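Long-range contact in DUF3218 domain-containing protein (Pseudomonas aeruginosa, PDB 2IGS), which is of unknown function but belongs to a family grouped in the lysozyme clan, which hints, without proof, at a lysozyme-like fold: residues I44-F52 with L118-P129. Numbering follows the deposited sequence.
Sequences IPLRLHPEF and LDRFKGSPNVYP
His49 NE2 and the backbone carbonyl Asn126 O share one water, 2.6 Å from each; the water donates to the carbonyl, and its two bonds together bridge the segments. On the far side of the imidazole, His49 ND1 gives a weak, long bond to Glu51 OE2 (3.4 Å), and these two partners, lying at the edge in the plane of the ring, probably help fix its rotation. Val127 then packs over one face of the imidazole: with CG1 anti to its backbone N (chi1 176°), that methyl stands 3.9 Å from the ring centroid in a CH-pi contact. The same CG1 also meets Phe52 CE1. The Phe52 and Tyr128 planes are almost parallel (5°), yet the rings are so far offset that hardly any of one faces the other, and Tyr128 OH is hydrogen-bonded to Asp62 OD2.

The contact joins the C-terminal end of helix 35-48 and the 3-10 turn after it to the long loop between helix 87-113 and strand 132-134, within a largely helical fold. Deeper in, Pro45 CG meets Pro129 CG at 3.8 Å, both prolines also touching Tyr203 of helix 203-216. Leu48 spreads its two methyls, CD1 against Phe121 CB and CD2 against Lys122 CG, while Ile44 CG2 meets Leu118 CD2 at 3.8 Å, the two side chains running in opposite directions.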
ATOM      1  N   ILE F  44      18.890  -1.926 -35.009  1.00 18.59           N
ATOM      2  CA  ILE F  44      18.421  -2.453 -33.711  1.00 18.51           C
ATOM      3  C   ILE F  44      19.366  -3.483 -33.046  1.00 19.09           C
ATOM      4  O   ILE F  44      19.797  -3.239 -31.925  1.00 19.20           O
ATOM      5  CB  ILE F  44      16.911  -2.913 -33.718  1.00 18.41           C
ATOM      6  CG1 ILE F  44      15.953  -1.712 -33.859  1.00 17.56           C
ATOM      7  CG2 ILE F  44      16.561  -3.659 -32.443  1.00 18.44           C
ATOM      8  CD1 ILE F  44      14.485  -2.107 -33.947  1.00 17.20           C
ATOM      9  N   PRO F  45      19.755  -4.584 -33.757  1.00 19.39           N
ATOM     10  CA  PRO F  45      20.677  -5.573 -33.166  1.00 18.53           C
ATOM     11  C   PRO F  45      22.018  -5.003 -32.752  1.00 19.09           C
ATOM     12  O   PRO F  45      22.607  -5.474 -31.780  1.00 19.91           O
ATOM     13  CB  PRO F  45      20.888  -6.572 -34.294  1.00 18.45           C
ATOM     14  CG  PRO F  45      19.654  -6.494 -35.088  1.00 18.91           C
ATOM     15  CD  PRO F  45      19.370  -4.998 -35.122  1.00 19.12           C
ATOM     16  N   LEU F  46      22.514  -4.008 -33.477  1.00 18.57           N
ATOM     17  CA  LEU F  46      23.759  -3.406 -33.084  1.00 18.58           C
ATOM     18  C   LEU F  46      23.563  -2.454 -31.907  1.00 18.67           C
ATOM     19  O   LEU F  46      24.430  -2.370 -31.041  1.00 19.02           O
ATOM     20  CB  LEU F  46      24.446  -2.700 -34.246  1.00 18.47           C
ATOM     21  CG  LEU F  46      25.840  -2.134 -33.938  1.00 17.34           C
ATOM     22  CD1 LEU F  46      26.804  -3.289 -33.680  1.00 15.85           C
ATOM     23  CD2 LEU F  46      26.303  -1.264 -35.114  1.00 17.69           C
ATOM     24  N   ARG F  47      22.433  -1.753 -31.874  0.50 18.48           N
ATOM     25  CA  ARG F  47      22.161  -0.859 -30.763  0.50 18.17           C
ATOM     26  C   ARG F  47      21.920  -1.641 -29.466  0.50 17.83           C
ATOM     27  O   ARG F  47      22.256  -1.169 -28.392  0.50 17.24           O
ATOM     28  CB  ARG F  47      21.070   0.163 -31.110  0.50 17.99           C
ATOM     29  CG  ARG F  47      21.697   1.440 -31.685  0.50 19.00           C
ATOM     30  CD  ARG F  47      20.724   2.533 -32.095  0.50 18.44           C
ATOM     31  NE  ARG F  47      20.633   2.685 -33.552  0.50 17.33           N
ATOM     32  CZ  ARG F  47      20.365   3.830 -34.173  0.50 17.35           C
ATOM     33  NH1 ARG F  47      20.177   4.949 -33.467  0.50 17.68           N
ATOM     34  NH2 ARG F  47      20.293   3.865 -35.502  0.50 15.58           N
ATOM     35  N   LEU F  48      21.402  -2.863 -29.586  1.00 17.96           N
ATOM     36  CA  LEU F  48      21.301  -3.792 -28.444  1.00 17.87           C
ATOM     37  C   LEU F  48      22.635  -4.410 -28.000  1.00 17.83           C
ATOM     38  O   LEU F  48      22.850  -4.649 -26.816  1.00 18.41           O
ATOM     39  CB  LEU F  48      20.267  -4.887 -28.711  1.00 17.98           C
ATOM     40  CG  LEU F  48      18.784  -4.473 -28.734  1.00 17.38           C
ATOM     41  CD1 LEU F  48      17.981  -5.656 -29.286  1.00 16.35           C
ATOM     42  CD2 LEU F  48      18.248  -4.027 -27.340  1.00 12.77           C
ATOM     43  N   HIS F  49      23.533  -4.645 -28.945  1.00 18.02           N
ATOM     44  CA  HIS F  49      24.818  -5.286 -28.663  1.00 18.04           C
ATOM     45  C   HIS F  49      25.978  -4.501 -29.285  1.00 18.83           C
ATOM     46  O   HIS F  49      26.574  -4.960 -30.263  1.00 19.16           O
ATOM     47  CB  HIS F  49      24.814  -6.740 -29.161  1.00 17.96           C
ATOM     48  CG  HIS F  49      23.874  -7.623 -28.399  1.00 16.51           C
ATOM     49  ND1 HIS F  49      24.218  -8.199 -27.200  1.00 15.09           N
ATOM     50  CD2 HIS F  49      22.584  -7.967 -28.627  1.00 15.57           C
ATOM     51  CE1 HIS F  49      23.187  -8.882 -26.725  1.00 16.24           C
ATOM     52  NE2 HIS F  49      22.185  -8.765 -27.579  1.00 18.23           N
ATOM     53  N   PRO F  50      26.294  -3.312 -28.723  1.00 19.30           N
ATOM     54  CA  PRO F  50      27.439  -2.548 -29.216  1.00 19.68           C
ATOM     55  C   PRO F  50      28.770  -3.305 -29.094  1.00 20.45           C
ATOM     56  O   PRO F  50      29.733  -2.916 -29.739  1.00 20.51           O
ATOM     57  CB  PRO F  50      27.437  -1.300 -28.320  1.00 19.32           C
ATOM     58  CG  PRO F  50      26.620  -1.690 -27.107  1.00 19.52           C
ATOM     59  CD  PRO F  50      25.608  -2.619 -27.609  1.00 18.86           C
ATOM     60  N   GLU F  51      28.825  -4.372 -28.293  1.00 21.43           N
ATOM     61  CA  GLU F  51      30.046  -5.189 -28.193  1.00 22.88           C
ATOM     62  C   GLU F  51      30.272  -6.062 -29.422  1.00 22.92           C
ATOM     63  O   GLU F  51      31.296  -6.753 -29.495  1.00 22.81           O
ATOM     64  CB  GLU F  51      30.056  -6.120 -26.973  1.00 23.28           C
ATOM     65  CG  GLU F  51      28.954  -5.935 -25.992  1.00 27.45           C
ATOM     66  CD  GLU F  51      27.629  -6.508 -26.456  1.00 28.51           C
ATOM     67  OE1 GLU F  51      26.661  -5.726 -26.460  1.00 30.69           O
ATOM     68  OE2 GLU F  51      27.547  -7.709 -26.798  1.00 30.27           O
ATOM     69  N   PHE F  52      29.322  -6.060 -30.365  1.00 22.85           N
ATOM     70  CA  PHE F  52      29.541  -6.729 -31.660  1.00 22.83           C
ATOM     71  C   PHE F  52      30.754  -6.120 -32.387  1.00 23.53           C
ATOM     72  O   PHE F  52      31.469  -6.816 -33.113  1.00 22.75           O
ATOM     73  CB  PHE F  52      28.310  -6.658 -32.569  1.00 22.31           C
ATOM     74  CG  PHE F  52      27.197  -7.604 -32.183  1.00 20.11           C
ATOM     75  CD1 PHE F  52      27.410  -8.637 -31.269  1.00 19.41           C
ATOM     76  CD2 PHE F  52      25.928  -7.451 -32.744  1.00 17.53           C
ATOM     77  CE1 PHE F  52      26.364  -9.513 -30.902  1.00 16.66           C
ATOM     78  CE2 PHE F  52      24.882  -8.324 -32.407  1.00 17.79           C
ATOM     79  CZ  PHE F  52      25.110  -9.354 -31.469  1.00 19.07           C
ATOM     80  N   LEU F 118      13.674   0.388 -26.953  1.00 23.39           N
ATOM     81  CA  LEU F 118      14.627  -0.706 -27.099  1.00 23.74           C
ATOM     82  C   LEU F 118      14.631  -1.612 -25.886  1.00 23.83           C
ATOM     83  O   LEU F 118      15.079  -2.770 -25.963  1.00 23.47           O
ATOM     84  CB  LEU F 118      16.048  -0.158 -27.296  1.00 23.70           C
ATOM     85  CG  LEU F 118      16.651   0.134 -28.673  1.00 23.97           C
ATOM     86  CD1 LEU F 118      18.145   0.365 -28.463  1.00 21.36           C
ATOM     87  CD2 LEU F 118      16.416  -0.984 -29.745  1.00 20.54           C
ATOM     88  N   ASP F 119      14.183  -1.074 -24.746  1.00 24.05           N
ATOM     89  CA  ASP F 119      14.211  -1.843 -23.506  1.00 24.43           C
ATOM     90  C   ASP F 119      13.260  -3.024 -23.575  1.00 24.64           C
ATOM     91  O   ASP F 119      13.465  -4.025 -22.877  1.00 24.64           O
ATOM     92  CB  ASP F 119      13.934  -0.965 -22.274  1.00 24.80           C
ATOM     93  CG  ASP F 119      15.215  -0.559 -21.553  1.00 26.53           C
ATOM     94  OD1 ASP F 119      16.305  -0.837 -22.075  1.00 29.81           O
ATOM     95  OD2 ASP F 119      15.158   0.022 -20.460  1.00 27.05           O
ATOM     96  N   ARG F 120      12.222  -2.903 -24.405  0.50 24.54           N
ATOM     97  CA  ARG F 120      11.288  -4.005 -24.647  0.50 25.05           C
ATOM     98  C   ARG F 120      11.980  -5.251 -25.213  0.50 25.00           C
ATOM     99  O   ARG F 120      11.536  -6.371 -24.963  0.50 25.31           O
ATOM    100  CB  ARG F 120      10.137  -3.567 -25.572  0.50 24.54           C
ATOM    101  CG  ARG F 120       8.940  -2.958 -24.855  0.50 25.01           C
ATOM    102  CD  ARG F 120       8.161  -4.003 -24.051  0.50 25.70           C
ATOM    103  NE  ARG F 120       6.992  -4.530 -24.753  0.50 25.02           N
ATOM    104  CZ  ARG F 120       6.343  -5.644 -24.407  0.50 26.52           C
ATOM    105  NH1 ARG F 120       6.750  -6.378 -23.375  0.50 26.82           N
ATOM    106  NH2 ARG F 120       5.283  -6.037 -25.095  0.50 26.39           N
ATOM    107  N   PHE F 121      13.072  -5.047 -25.949  1.00 25.11           N
ATOM    108  CA  PHE F 121      13.749  -6.138 -26.688  1.00 25.61           C
ATOM    109  C   PHE F 121      14.829  -6.850 -25.890  1.00 26.26           C
ATOM    110  O   PHE F 121      15.515  -7.736 -26.415  1.00 26.20           O
ATOM    111  CB  PHE F 121      14.377  -5.633 -28.006  1.00 25.41           C
ATOM    112  CG  PHE F 121      13.424  -4.906 -28.911  1.00 23.95           C
ATOM    113  CD1 PHE F 121      12.143  -5.399 -29.154  1.00 23.47           C
ATOM    114  CD2 PHE F 121      13.831  -3.736 -29.556  1.00 23.89           C
ATOM    115  CE1 PHE F 121      11.251  -4.704 -30.007  1.00 25.35           C
ATOM    116  CE2 PHE F 121      12.953  -3.023 -30.407  1.00 24.93           C
ATOM    117  CZ  PHE F 121      11.655  -3.512 -30.636  1.00 24.38           C
ATOM    118  N   LYS F 122      14.991  -6.470 -24.624  1.00 27.00           N
ATOM    119  CA  LYS F 122      16.072  -7.011 -23.801  1.00 27.28           C
ATOM    120  C   LYS F 122      15.645  -8.214 -22.974  1.00 28.39           C
ATOM    121  O   LYS F 122      14.445  -8.541 -22.891  1.00 29.23           O
ATOM    122  CB  LYS F 122      16.655  -5.910 -22.921  1.00 27.11           C
ATOM    123  CG  LYS F 122      17.289  -4.795 -23.737  1.00 25.49           C
ATOM    124  CD  LYS F 122      17.868  -3.711 -22.887  1.00 23.84           C
ATOM    125  CE  LYS F 122      18.492  -2.639 -23.737  1.00 25.11           C
ATOM    126  NZ  LYS F 122      18.676  -1.379 -22.949  1.00 25.50           N
ATOM    127  N   GLY F 123      16.618  -8.906 -22.389  1.00 28.92           N
ATOM    128  CA  GLY F 123      16.307  -9.947 -21.405  1.00 29.92           C
ATOM    129  C   GLY F 123      15.720 -11.289 -21.862  1.00 29.96           C
ATOM    130  O   GLY F 123      15.284 -12.094 -21.029  1.00 30.33           O
ATOM    131  N   SER F 124      15.688 -11.554 -23.163  1.00 29.16           N
ATOM    132  CA  SER F 124      15.595 -12.943 -23.594  1.00 28.27           C
ATOM    133  C   SER F 124      17.044 -13.458 -23.618  1.00 27.65           C
ATOM    134  O   SER F 124      17.990 -12.664 -23.545  1.00 27.56           O
ATOM    135  CB  SER F 124      14.890 -13.071 -24.952  1.00 28.42           C
ATOM    136  OG  SER F 124      15.812 -12.939 -26.016  1.00 28.30           O
ATOM    137  N   PRO F 125      17.244 -14.776 -23.687  1.00 27.15           N
ATOM    138  CA  PRO F 125      18.629 -15.240 -23.645  1.00 26.58           C
ATOM    139  C   PRO F 125      19.293 -15.213 -25.031  1.00 25.67           C
ATOM    140  O   PRO F 125      20.432 -15.643 -25.195  1.00 25.49           O
ATOM    141  CB  PRO F 125      18.500 -16.673 -23.130  1.00 26.83           C
ATOM    142  CG  PRO F 125      17.039 -17.025 -23.202  1.00 27.05           C
ATOM    143  CD  PRO F 125      16.302 -15.892 -23.827  1.00 27.55           C
ATOM    144  N   ASN F 126      18.560 -14.709 -26.010  1.00 25.18           N
ATOM    145  CA  ASN F 126      18.997 -14.659 -27.413  1.00 24.93           C
ATOM    146  C   ASN F 126      19.819 -13.410 -27.673  1.00 23.78           C
ATOM    147  O   ASN F 126      19.333 -12.307 -27.445  1.00 23.90           O
ATOM    148  CB  ASN F 126      17.768 -14.669 -28.319  1.00 25.03           C
ATOM    149  CG  ASN F 126      17.120 -16.035 -28.410  1.00 27.53           C
ATOM    150  OD1 ASN F 126      17.715 -17.047 -28.036  1.00 28.12           O
ATOM    151  ND2 ASN F 126      15.908 -16.073 -28.937  1.00 27.97           N
ATOM    152  N   VAL F 127      21.064 -13.602 -28.115  1.00 23.24           N
ATOM    153  CA  VAL F 127      22.015 -12.522 -28.394  1.00 22.81           C
ATOM    154  C   VAL F 127      21.888 -11.993 -29.849  1.00 22.54           C
ATOM    155  O   VAL F 127      22.074 -10.791 -30.109  1.00 22.87           O
ATOM    156  CB  VAL F 127      23.494 -12.987 -28.114  1.00 22.92           C
ATOM    157  CG1 VAL F 127      24.477 -11.924 -28.494  1.00 24.04           C
ATOM    158  CG2 VAL F 127      23.704 -13.354 -26.650  1.00 23.34           C
ATOM    159  N   TYR F 128      21.572 -12.890 -30.786  1.00 21.97           N
ATOM    160  CA  TYR F 128      21.466 -12.567 -32.224  1.00 21.39           C
ATOM    161  C   TYR F 128      20.024 -12.433 -32.710  1.00 21.87           C
ATOM    162  O   TYR F 128      19.134 -13.098 -32.176  1.00 21.60           O
ATOM    163  CB  TYR F 128      22.240 -13.608 -33.034  1.00 21.68           C
ATOM    164  CG  TYR F 128      23.684 -13.615 -32.598  1.00 20.97           C
ATOM    165  CD1 TYR F 128      24.542 -12.587 -32.975  1.00 18.77           C
ATOM    166  CD2 TYR F 128      24.160 -14.594 -31.744  1.00 20.95           C
ATOM    167  CE1 TYR F 128      25.847 -12.560 -32.548  1.00 21.27           C
ATOM    168  CE2 TYR F 128      25.474 -14.579 -31.295  1.00 21.84           C
ATOM    169  CZ  TYR F 128      26.307 -13.544 -31.696  1.00 21.56           C
ATOM    170  OH  TYR F 128      27.615 -13.526 -31.277  1.00 23.61           O
ATOM    171  N   PRO F 129      19.773 -11.577 -33.728  1.00 21.76           N
ATOM    172  CA  PRO F 129      18.369 -11.360 -34.089  1.00 22.36           C
ATOM    173  C   PRO F 129      17.732 -12.594 -34.703  1.00 23.00           C
ATOM    174  O   PRO F 129      16.521 -12.759 -34.637  1.00 22.97           O
ATOM    175  CB  PRO F 129      18.438 -10.203 -35.103  1.00 22.46           C
ATOM    176  CG  PRO F 129      19.805 -10.283 -35.672  1.00 21.59           C
ATOM    177  CD  PRO F 129      20.681 -10.775 -34.562  1.00 22.25           C
TER
HETATM  178  O   HOH W   1      20.116  -9.993 -26.620  1.00 37.23           O